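Local coordinates for sulfur oxidation protein SOXB (Thermus thermophilus, PDB 2WDD), which hydrolyses the sulfur-sulfur bond of a cysteine S-thiosulfonate in the sulfur oxidation pathway and carries a site with two manganese ions, at residues A[44-49]-A[306-311]; A[372-377]-A[403-408]; A[435-440]-A[512-517]. All coordinates share one frame; numbering follows the deposited sequence. Where two conformers were deposited one is given.

In the fold
Interaction 1 comes first: the loop after strand 29-34 meets the link between strands 300-304 and 311-320, closing a span of more than 250 residues. Interaction 2 opens later and closes a short span holding helix 380-392 and strand 398-401. Interaction 3 joins strand 431-438 to strand 516-517, closing a span of about 70 residues that holds most of helix 439-453 and strand 501-507. The three follow in series, none nested or crossing. Interactions 1 and 2 touch, chiefly where Thr408 OG1 meets His44 ND1 and Tyr45 O, joining the metal-binding part of the chain to the C-terminal 5'-nucleotidase-family region. Interaction 3 lies within that region, about 24 Å from interaction 2 between centres.

Interaction 1: A[44-49]-A[306-311]; sequences HYFMEP and SAAGKA
Ala307, Ala308 and Lys310 meet His44, Phe46 and Glu48 in a buried loop-to-loop contact. At the start of 306-311, a water accepts from Ser306 OG and donates to Glu48 OE2. Ala307 directs its methyl at the Phe46 ring, CB lying 4.4 Å from Phe46 CZ in the Phe46 conformer described, one of two modelled. It also begins a type I' beta turn that ends at Lys310 and is closed by a bond from Lys310 N to Ala307 O. Ala308 meets both His44 and Phe46. Its carbonyl O receives a nearly straight bond (172°) from His44 NE2 at 2.9 Å, in the plane of the imidazole and on a carbonyl lone pair. Thr408 OG1 holds His44 ND1, so both ring nitrogens are tied and the rotation of the ring is fixed. Ala308 CB packs 3.6 Å from His44 NE2 and makes an off-centre CH-pi contact 4.2 Å from the Phe46 ring centroid. This turn joins strand 300-304 of one sheet to strand 311-320 of the other in the metallophosphoesterase-like fold, beside the manganese site: Ala307 lies against His288, and the Ala308 backbone bonds to that of the metal ligand Asp36. Past Gly309, Lys310 crosses Phe46 at about a right angle, its chain bent at chi3 (-68°), which turns CE. The buried ammonium is held by several oxygens. Lys310 NZ donates to Phe46 O at 2.9 Å, tilted 25° from the carbonyl plane, and forms a salt bridge with Glu48 OE2 at 2.6 Å on the anti lone pair. Leu85 O is a further acceptor of Lys310 NZ.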
loop_
_atom_site.group_PDB
_atom_site.type_symbol
_atom_site.label_atom_id
_atom_site.label_comp_id
_atom_site.label_asym_id
_atom_site.label_seq_id
_atom_site.Cartn_x
_atom_site.Cartn_y
_atom_site.Cartn_z
ATOM N N HIS A 44 -9.957 -11.659 -1.098
ATOM C CA HIS A 44 -8.751 -12.288 -0.584
ATOM C C HIS A 44 -8.604 -11.903 0.882
ATOM O O HIS A 44 -9.512 -11.301 1.457
ATOM C CB HIS A 44 -7.518 -11.875 -1.419
ATOM C CG HIS A 44 -7.165 -10.423 -1.323
ATOM N ND1 HIS A 44 -5.932 -9.988 -0.884
ATOM C CD2 HIS A 44 -7.870 -9.307 -1.625
ATOM C CE1 HIS A 44 -5.901 -8.667 -0.899
ATOM N NE2 HIS A 44 -7.075 -8.227 -1.316
ATOM N N TYR A 45 -7.473 -12.220 1.493
ATOM C CA TYR A 45 -7.280 -11.854 2.891
ATOM C C TYR A 45 -6.126 -10.890 2.976
ATOM O O TYR A 45 -5.183 -10.988 2.204
ATOM C CB TYR A 45 -7.028 -13.093 3.734
ATOM C CG TYR A 45 -8.159 -14.086 3.630
ATOM C CD1 TYR A 45 -9.285 -13.977 4.443
ATOM C CD2 TYR A 45 -8.134 -15.086 2.664
ATOM C CE1 TYR A 45 -10.343 -14.875 4.321
ATOM C CE2 TYR A 45 -9.187 -15.989 2.537
ATOM C CZ TYR A 45 -10.270 -15.891 3.387
ATOM O OH TYR A 45 -11.315 -16.785 3.256
ATOM N N PHE A 46 -6.211 -9.936 3.902
ATOM C CA PHE A 46 -5.154 -8.934 4.049
ATOM C C PHE A 46 -5.058 -8.501 5.509
ATOM O O PHE A 46 -5.861 -7.687 5.982
ATOM C CB PHE A 46 -5.451 -7.723 3.154
ATOM C CG PHE A 46 -4.299 -6.753 3.029
ATOM C CD1 PHE A 46 -3.385 -6.858 1.984
ATOM C CD2 PHE A 46 -4.144 -5.720 3.941
ATOM C CE1 PHE A 46 -2.338 -5.960 1.864
ATOM C CE2 PHE A 46 -3.088 -4.826 3.837
ATOM C CZ PHE A 46 -2.184 -4.947 2.794
ATOM N N MET A 47 -4.077 -9.060 6.214
ATOM C CA MET A 47 -3.870 -8.752 7.620
ATOM C C MET A 47 -3.018 -7.504 7.799
ATOM O O MET A 47 -2.016 -7.319 7.105
ATOM C CB MET A 47 -3.170 -9.930 8.301
ATOM C CG MET A 47 -3.049 -9.776 9.808
ATOM S SD MET A 47 -2.131 -11.143 10.543
ATOM C CE MET A 47 -0.479 -10.488 10.356
ATOM N N GLU A 48 -3.388 -6.678 8.775
ATOM C CA GLU A 48 -2.584 -5.513 9.105
ATOM C C GLU A 48 -1.282 -5.957 9.764
ATOM O O GLU A 48 -1.164 -7.078 10.263
ATOM C CB GLU A 48 -3.353 -4.556 10.022
ATOM C CG GLU A 48 -4.577 -3.964 9.332
ATOM C CD GLU A 48 -4.211 -3.106 8.127
ATOM O OE1 GLU A 48 -3.309 -2.250 8.244
ATOM O OE2 GLU A 48 -4.790 -3.324 7.046
ATOM N N PRO A 49 -0.279 -5.070 9.779
ATOM C CA PRO A 49 1.026 -5.442 10.330
ATOM C C PRO A 49 1.005 -5.712 11.816
ATOM O O PRO A 49 0.369 -4.984 12.577
ATOM C CB PRO A 49 1.891 -4.203 10.077
ATOM C CG PRO A 49 0.925 -3.071 9.862
ATOM C CD PRO A 49 -0.277 -3.720 9.190
ATOM N N SER A 306 -6.654 2.882 3.356
ATOM C CA SER A 306 -6.480 1.442 3.517
ATOM C C SER A 306 -5.791 0.837 2.292
ATOM O O SER A 306 -4.921 1.479 1.679
ATOM C CB SER A 306 -7.804 0.737 3.858
ATOM O OG SER A 306 -7.566 -0.604 4.268
ATOM N N ALA A 307 -6.172 -0.386 1.932
ATOM C CA ALA A 307 -5.503 -1.039 0.809
ATOM C C ALA A 307 -6.170 -2.319 0.371
ATOM O O ALA A 307 -6.939 -2.918 1.122
ATOM C CB ALA A 307 -4.064 -1.352 1.192
ATOM N N ALA A 308 -5.807 -2.750 -0.838
ATOM C CA ALA A 308 -6.173 -4.055 -1.371
ATOM C C ALA A 308 -7.670 -4.332 -1.467
ATOM O O ALA A 308 -8.093 -5.497 -1.513
ATOM C CB ALA A 308 -5.474 -5.141 -0.541
ATOM N N GLY A 309 -8.459 -3.255 -1.464
ATOM C CA GLY A 309 -9.915 -3.310 -1.544
ATOM C C GLY A 309 -10.605 -3.668 -0.240
ATOM O O GLY A 309 -11.800 -3.995 -0.216
ATOM N N LYS A 310 -9.872 -3.619 0.863
ATOM C CA LYS A 310 -10.489 -4.057 2.105
ATOM C C LYS A 310 -11.580 -3.175 2.667
ATOM O O LYS A 310 -12.468 -3.666 3.372
ATOM C CB LYS A 310 -9.453 -4.449 3.161
ATOM C CG LYS A 310 -8.729 -3.308 3.832
ATOM C CD LYS A 310 -7.524 -3.833 4.644
ATOM C CE LYS A 310 -7.950 -4.660 5.857
ATOM N NZ LYS A 310 -6.784 -5.037 6.757
ATOM N N ALA A 311 -11.523 -1.882 2.366
ATOM C CA ALA A 311 -12.485 -0.947 2.921
ATOM C C ALA A 311 -12.846 0.165 1.962
ATOM O O ALA A 311 -12.033 0.599 1.149
ATOM C CB ALA A 311 -11.922 -0.342 4.200
HETATM O O HOH W 1 -5.148 -0.996 5.532
#

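Interaction 2: A[372-377]-A[403-408]; sequences YKRDTL and AVRWGT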
loop_
_atom_site.group_PDB
_atom_site.type_symbol
_atom_site.label_atom_id
_atom_site.label_comp_id
_atom_site.label_asym_id
_atom_site.label_seq_id
_atom_site.Cartn_x
_atom_site.Cartn_y
_atom_site.Cartn_z
ATOM N N TYR A 372 1.870 -13.926 5.980
ATOM C CA TYR A 372 1.525 -12.503 5.945
ATOM C C TYR A 372 2.751 -11.735 5.463
ATOM O O TYR A 372 3.881 -12.222 5.562
ATOM C CB TYR A 372 1.066 -11.991 7.322
ATOM C CG TYR A 372 2.100 -12.130 8.421
ATOM C CD1 TYR A 372 2.955 -11.077 8.734
ATOM C CD2 TYR A 372 2.230 -13.315 9.143
ATOM C CE1 TYR A 372 3.874 -11.180 9.771
ATOM C CE2 TYR A 372 3.158 -13.436 10.156
ATOM C CZ TYR A 372 4.004 -12.378 10.450
ATOM O OH TYR A 372 4.924 -12.484 11.467
ATOM N N LYS A 373 2.510 -10.538 4.945
ATOM C CA LYS A 373 3.559 -9.717 4.363
ATOM C C LYS A 373 3.927 -8.452 5.127
ATOM O O LYS A 373 5.100 -8.100 5.229
ATOM C CB LYS A 373 3.131 -9.295 2.948
ATOM C CG LYS A 373 4.007 -8.203 2.327
ATOM C CD LYS A 373 5.302 -8.808 1.791
ATOM C CE LYS A 373 6.286 -7.743 1.295
ATOM N NZ LYS A 373 7.344 -8.377 0.446
ATOM N N ARG A 374 2.930 -7.733 5.630
ATOM C CA ARG A 374 3.188 -6.450 6.271
ATOM C C ARG A 374 3.764 -6.504 7.676
ATOM O O ARG A 374 3.281 -7.254 8.523
ATOM C CB ARG A 374 1.941 -5.569 6.237
ATOM C CG ARG A 374 1.503 -5.168 4.834
ATOM C CD ARG A 374 1.192 -3.681 4.765
ATOM N NE ARG A 374 2.217 -2.883 5.431
ATOM C CZ ARG A 374 1.962 -1.822 6.191
ATOM N NH1 ARG A 374 2.959 -1.157 6.754
ATOM N NH2 ARG A 374 0.715 -1.409 6.369
ATOM N N ASP A 375 4.792 -5.685 7.904
ATOM C CA ASP A 375 5.452 -5.566 9.202
ATOM C C ASP A 375 6.640 -4.628 9.029
ATOM O O ASP A 375 7.219 -4.556 7.950
ATOM C CB ASP A 375 5.969 -6.920 9.705
ATOM C CG ASP A 375 6.503 -6.841 11.132
ATOM O OD1 ASP A 375 5.663 -6.642 12.031
ATOM O OD2 ASP A 375 7.742 -6.888 11.357
ATOM N N THR A 376 7.069 -3.963 10.092
ATOM C CA THR A 376 8.260 -3.124 9.929
ATOM C C THR A 376 9.479 -3.950 9.512
ATOM O O THR A 376 10.295 -3.501 8.700
ATOM C CB THR A 376 8.587 -2.398 11.244
ATOM O OG1 THR A 376 7.466 -1.605 11.638
ATOM C CG2 THR A 376 9.828 -1.493 11.077
ATOM N N LEU A 377 9.642 -5.120 10.127
ATOM C CA LEU A 377 10.876 -5.874 10.011
ATOM C C LEU A 377 10.882 -7.270 9.436
ATOM O O LEU A 377 11.916 -7.713 8.915
ATOM C CB LEU A 377 11.515 -5.978 11.407
ATOM C CG LEU A 377 11.736 -4.647 12.133
ATOM C CD1 LEU A 377 12.183 -4.925 13.565
ATOM C CD2 LEU A 377 12.782 -3.810 11.391
ATOM N N ALA A 403 10.413 -4.591 1.217
ATOM C CA ALA A 403 9.382 -4.378 2.213
ATOM C C ALA A 403 8.240 -3.508 1.712
ATOM O O ALA A 403 7.883 -2.519 2.352
ATOM C CB ALA A 403 9.991 -3.787 3.476
ATOM N N VAL A 404 7.657 -3.891 0.582
ATOM C CA VAL A 404 6.510 -3.167 0.046
ATOM C C VAL A 404 5.306 -3.415 0.950
ATOM O O VAL A 404 5.248 -4.416 1.677
ATOM C CB VAL A 404 6.200 -3.553 -1.408
ATOM C CG1 VAL A 404 7.319 -3.107 -2.341
ATOM C CG2 VAL A 404 5.892 -5.058 -1.548
ATOM N N ARG A 405 4.345 -2.497 0.900
ATOM C CA ARG A 405 3.156 -2.670 1.732
ATOM C C ARG A 405 1.997 -3.338 1.012
ATOM O O ARG A 405 0.962 -3.601 1.616
ATOM C CB ARG A 405 2.739 -1.371 2.433
ATOM C CG ARG A 405 3.648 -1.043 3.622
ATOM C CD ARG A 405 3.249 0.216 4.382
ATOM N NE ARG A 405 4.201 0.456 5.462
ATOM C CZ ARG A 405 4.031 1.349 6.427
ATOM N NH1 ARG A 405 4.957 1.480 7.368
ATOM N NH2 ARG A 405 2.951 2.121 6.438
ATOM N N TRP A 406 2.180 -3.662 -0.271
ATOM C CA TRP A 406 1.153 -4.399 -1.002
ATOM C C TRP A 406 1.407 -5.917 -0.907
ATOM O O TRP A 406 2.512 -6.363 -0.589
ATOM C CB TRP A 406 1.062 -3.972 -2.466
ATOM C CG TRP A 406 2.367 -3.786 -3.194
ATOM C CD1 TRP A 406 3.067 -2.614 -3.325
ATOM C CD2 TRP A 406 2.998 -4.725 -4.083
ATOM N NE1 TRP A 406 4.123 -2.782 -4.191
ATOM C CE2 TRP A 406 4.101 -4.067 -4.676
ATOM C CE3 TRP A 406 2.742 -6.057 -4.426
ATOM C CZ2 TRP A 406 4.957 -4.708 -5.578
ATOM C CZ3 TRP A 406 3.594 -6.693 -5.310
ATOM C CH2 TRP A 406 4.686 -6.014 -5.883
ATOM N N GLY A 407 0.364 -6.705 -1.139
ATOM C CA GLY A 407 0.478 -8.143 -1.001
ATOM C C GLY A 407 -0.868 -8.743 -0.634
ATOM O O GLY A 407 -1.924 -8.178 -0.927
ATOM N N THR A 408 -0.830 -9.905 0.007
ATOM C CA THR A 408 -2.047 -10.614 0.369
ATOM C C THR A 408 -1.693 -11.501 1.553
ATOM O O THR A 408 -0.533 -11.536 1.976
ATOM C CB THR A 408 -2.583 -11.381 -0.861
ATOM O OG1 THR A 408 -3.916 -11.844 -0.626
ATOM C CG2 THR A 408 -1.687 -12.561 -1.188
HETATM O O HOH W 2 -0.185 -10.195 4.328
#
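Arg374 faces Arg405 with their CA atoms 5.9 Å apart, and Lys373 faces Gly407 at 6.4 Å between CA atoms, the two segments running in opposite directions. Neither is a regular strand, and no direct hydrogen bond joins them; a water instead accepts from Lys373 N and donates to Thr408 O. At the backbone angles of Gly407 a CB would be jammed against Trp406 O, and it would also crowd Lys373 CG. Lys373 bends at chi2 (79°), which swings CD round, and its CE passes 3.5 Å from Val404 O and 3.9 Å from Val404 CG2. Its ammonium continues to Asp382 and Pro402 O. Val404 CG2 also sits over the centre of the Trp406 ring, 3.7 Å above the plane. Arg374 and Arg405 each have two conformers. In those described the guanidinium groups lie roughly face to face, but too close for both to be occupied together, so the stack itself is doubtful. Asp465 OD2 forms salt bridges with Arg374 NH1 and Arg405 NE. Trp406 approaches a bound sulfate and the metal ligand His38, and Arg405 approaches His288, so the 403-408 loop reaches from the 5'-nucleotidase-family C-terminal region into the two-manganese active site.

Interaction 3: A[435-440]-A[512-517]; sequences FYLRGA and QRVGEA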
loop_
_atom_site.group_PDB
_atom_site.type_symbol
_atom_site.label_atom_id
_atom_site.label_comp_id
_atom_site.label_asym_id
_atom_site.label_seq_id
_atom_site.Cartn_x
_atom_site.Cartn_y
_atom_site.Cartn_z
ATOM N N PHE A 435 24.303 -11.384 -6.531
ATOM C CA PHE A 435 25.500 -10.557 -6.581
ATOM C C PHE A 435 26.208 -10.573 -5.241
ATOM O O PHE A 435 25.581 -10.784 -4.201
ATOM C CB PHE A 435 25.110 -9.117 -6.943
ATOM C CG PHE A 435 24.020 -8.557 -6.066
ATOM C CD1 PHE A 435 24.322 -7.884 -4.891
ATOM C CD2 PHE A 435 22.691 -8.814 -6.361
ATOM C CE1 PHE A 435 23.301 -7.422 -4.050
ATOM C CE2 PHE A 435 21.672 -8.369 -5.530
ATOM C CZ PHE A 435 21.977 -7.672 -4.376
ATOM N N TYR A 436 27.510 -10.297 -5.259
ATOM C CA TYR A 436 28.280 -10.263 -4.028
ATOM C C TYR A 436 28.246 -8.891 -3.380
ATOM O O TYR A 436 28.324 -7.860 -4.060
ATOM C CB TYR A 436 29.746 -10.678 -4.257
ATOM C CG TYR A 436 29.895 -12.113 -4.697
ATOM C CD1 TYR A 436 29.889 -13.143 -3.767
ATOM C CD2 TYR A 436 29.911 -12.440 -6.047
ATOM C CE1 TYR A 436 29.984 -14.469 -4.166
ATOM C CE2 TYR A 436 30.014 -13.766 -6.460
ATOM C CZ TYR A 436 30.035 -14.770 -5.514
ATOM O OH TYR A 436 30.121 -16.083 -5.921
ATOM N N LEU A 437 28.182 -8.897 -2.058
ATOM C CA LEU A 437 28.254 -7.678 -1.267
ATOM C C LEU A 437 29.306 -7.918 -0.200
ATOM O O LEU A 437 29.362 -8.997 0.375
ATOM C CB LEU A 437 26.930 -7.425 -0.536
ATOM C CG LEU A 437 25.744 -6.895 -1.334
ATOM C CD1 LEU A 437 24.531 -6.731 -0.411
ATOM C CD2 LEU A 437 26.062 -5.575 -2.033
ATOM N N ARG A 438 30.105 -6.904 0.108
ATOM C CA ARG A 438 31.036 -7.033 1.213
ATOM C C ARG A 438 30.205 -6.911 2.487
ATOM O O ARG A 438 29.149 -6.258 2.483
ATOM C CB ARG A 438 32.069 -5.906 1.165
ATOM C CG ARG A 438 32.994 -6.015 -0.035
ATOM C CD ARG A 438 33.851 -4.771 -0.175
ATOM N NE ARG A 438 33.120 -3.673 -0.792
ATOM C CZ ARG A 438 32.663 -2.613 -0.133
ATOM N NH1 ARG A 438 32.853 -2.511 1.175
ATOM N NH2 ARG A 438 32.007 -1.667 -0.784
ATOM N N GLY A 439 30.669 -7.525 3.573
ATOM C CA GLY A 439 29.967 -7.455 4.842
ATOM C C GLY A 439 29.617 -6.026 5.218
ATOM O O GLY A 439 28.509 -5.734 5.686
ATOM N N ALA A 440 30.561 -5.111 5.015
ATOM C CA ALA A 440 30.312 -3.715 5.353
ATOM C C ALA A 440 29.113 -3.141 4.616
ATOM O O ALA A 440 28.418 -2.266 5.134
ATOM C CB ALA A 440 31.547 -2.858 5.093
ATOM N N GLN A 512 21.182 -4.430 -6.162
ATOM C CA GLN A 512 22.146 -5.033 -7.078
ATOM C C GLN A 512 23.121 -4.011 -7.677
ATOM O O GLN A 512 24.223 -4.376 -8.097
ATOM C CB GLN A 512 21.433 -5.839 -8.174
ATOM C CG GLN A 512 20.564 -5.024 -9.132
ATOM C CD GLN A 512 19.185 -4.691 -8.566
ATOM O OE1 GLN A 512 18.813 -5.144 -7.482
ATOM N NE2 GLN A 512 18.424 -3.885 -9.302
ATOM N N ARG A 513 22.723 -2.739 -7.713
ATOM C CA ARG A 513 23.581 -1.707 -8.295
ATOM C C ARG A 513 24.913 -1.506 -7.580
ATOM O O ARG A 513 25.869 -1.014 -8.182
ATOM C CB ARG A 513 22.835 -0.380 -8.429
ATOM C CG ARG A 513 21.663 -0.445 -9.383
ATOM C CD ARG A 513 21.024 0.926 -9.543
ATOM N NE ARG A 513 19.789 0.853 -10.312
ATOM C CZ ARG A 513 19.052 1.917 -10.617
ATOM N NH1 ARG A 513 19.438 3.116 -10.208
ATOM N NH2 ARG A 513 17.929 1.783 -11.308
ATOM N N VAL A 514 24.979 -1.840 -6.295
ATOM C CA VAL A 514 26.237 -1.680 -5.562
ATOM C C VAL A 514 26.955 -3.017 -5.361
ATOM O O VAL A 514 27.936 -3.097 -4.626
ATOM C CB VAL A 514 26.052 -0.924 -4.224
ATOM C CG1 VAL A 514 25.437 0.446 -4.473
ATOM C CG2 VAL A 514 25.215 -1.743 -3.233
ATOM N N GLY A 515 26.460 -4.067 -6.008
ATOM C CA GLY A 515 27.076 -5.376 -5.879
ATOM C C GLY A 515 27.876 -5.794 -7.099
ATOM O O GLY A 515 27.960 -5.061 -8.088
ATOM N N GLU A 516 28.484 -6.974 -7.008
ATOM C CA GLU A 516 29.243 -7.554 -8.113
ATOM C C GLU A 516 28.471 -8.776 -8.597
ATOM O O GLU A 516 28.365 -9.776 -7.888
ATOM C CB GLU A 516 30.637 -7.963 -7.647
ATOM C CG GLU A 516 31.521 -6.792 -7.258
ATOM C CD GLU A 516 32.936 -7.223 -6.923
ATOM O OE1 GLU A 516 33.316 -8.356 -7.285
ATOM O OE2 GLU A 516 33.662 -6.436 -6.279
ATOM N N ALA A 517 27.892 -8.671 -9.786
ATOM C CA ALA A 517 27.049 -9.733 -10.322
ATOM C C ALA A 517 27.704 -11.111 -10.326
ATOM O O ALA A 517 28.873 -11.258 -10.689
ATOM C CB ALA A 517 26.536 -9.366 -11.703
#
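Phe435 carries Gln512 over one face of its ring and touches Gly515 CA through CD1, where strand 431-438 meets strand 516-517. Starting at the root of its side chain, Phe435 CB sits 3.5 Å from Glu516 O. A chi1 of 52° sets CG between the backbone N and the carbonyl carbon. On one flank CD1 lies 3.9 Å from Gly515 CA; Gly515 has no CB, and one there would run into this ring. On the other flank CD2 and CE2 both meet Gln512 CB, each at 3.7 Å. CE1 and the tip, CZ, come under Gln512 CA, which stands over the ring face in a centred CH-pi contact 3.7 Å from the centroid and 11° off the normal. Leu437 CD2 lies in the ring plane at its edge and also meets Val514 CG2 at 4.1 Å, continuing the apolar patch.

The backbones are antiparallel. Tyr436 and Glu516 form a hydrogen-bonded pair, Tyr436 N to Glu516 O at 2.8 Å and Glu516 N to Tyr436 O at 3.1 Å, while Phe435 and Ala517 are the neighbouring non-hydrogen-bonded pair. On the Tyr436 and Glu516 face, Arg501 makes a cation-pi contact with Tyr436 and a salt bridge with Glu516. Gln441, in the first turn of helix 439-453, accepts from Arg438 N and donates to Val514 O. Strand 431-438 is thus an inner strand of its sheet, antiparallel to strand 501-507 on one edge and to strand 516-517 on the other, and the connection between those two passes over the Phe435 ring face, in the 5'-nucleotidase-family C-terminal region and away from the metal site.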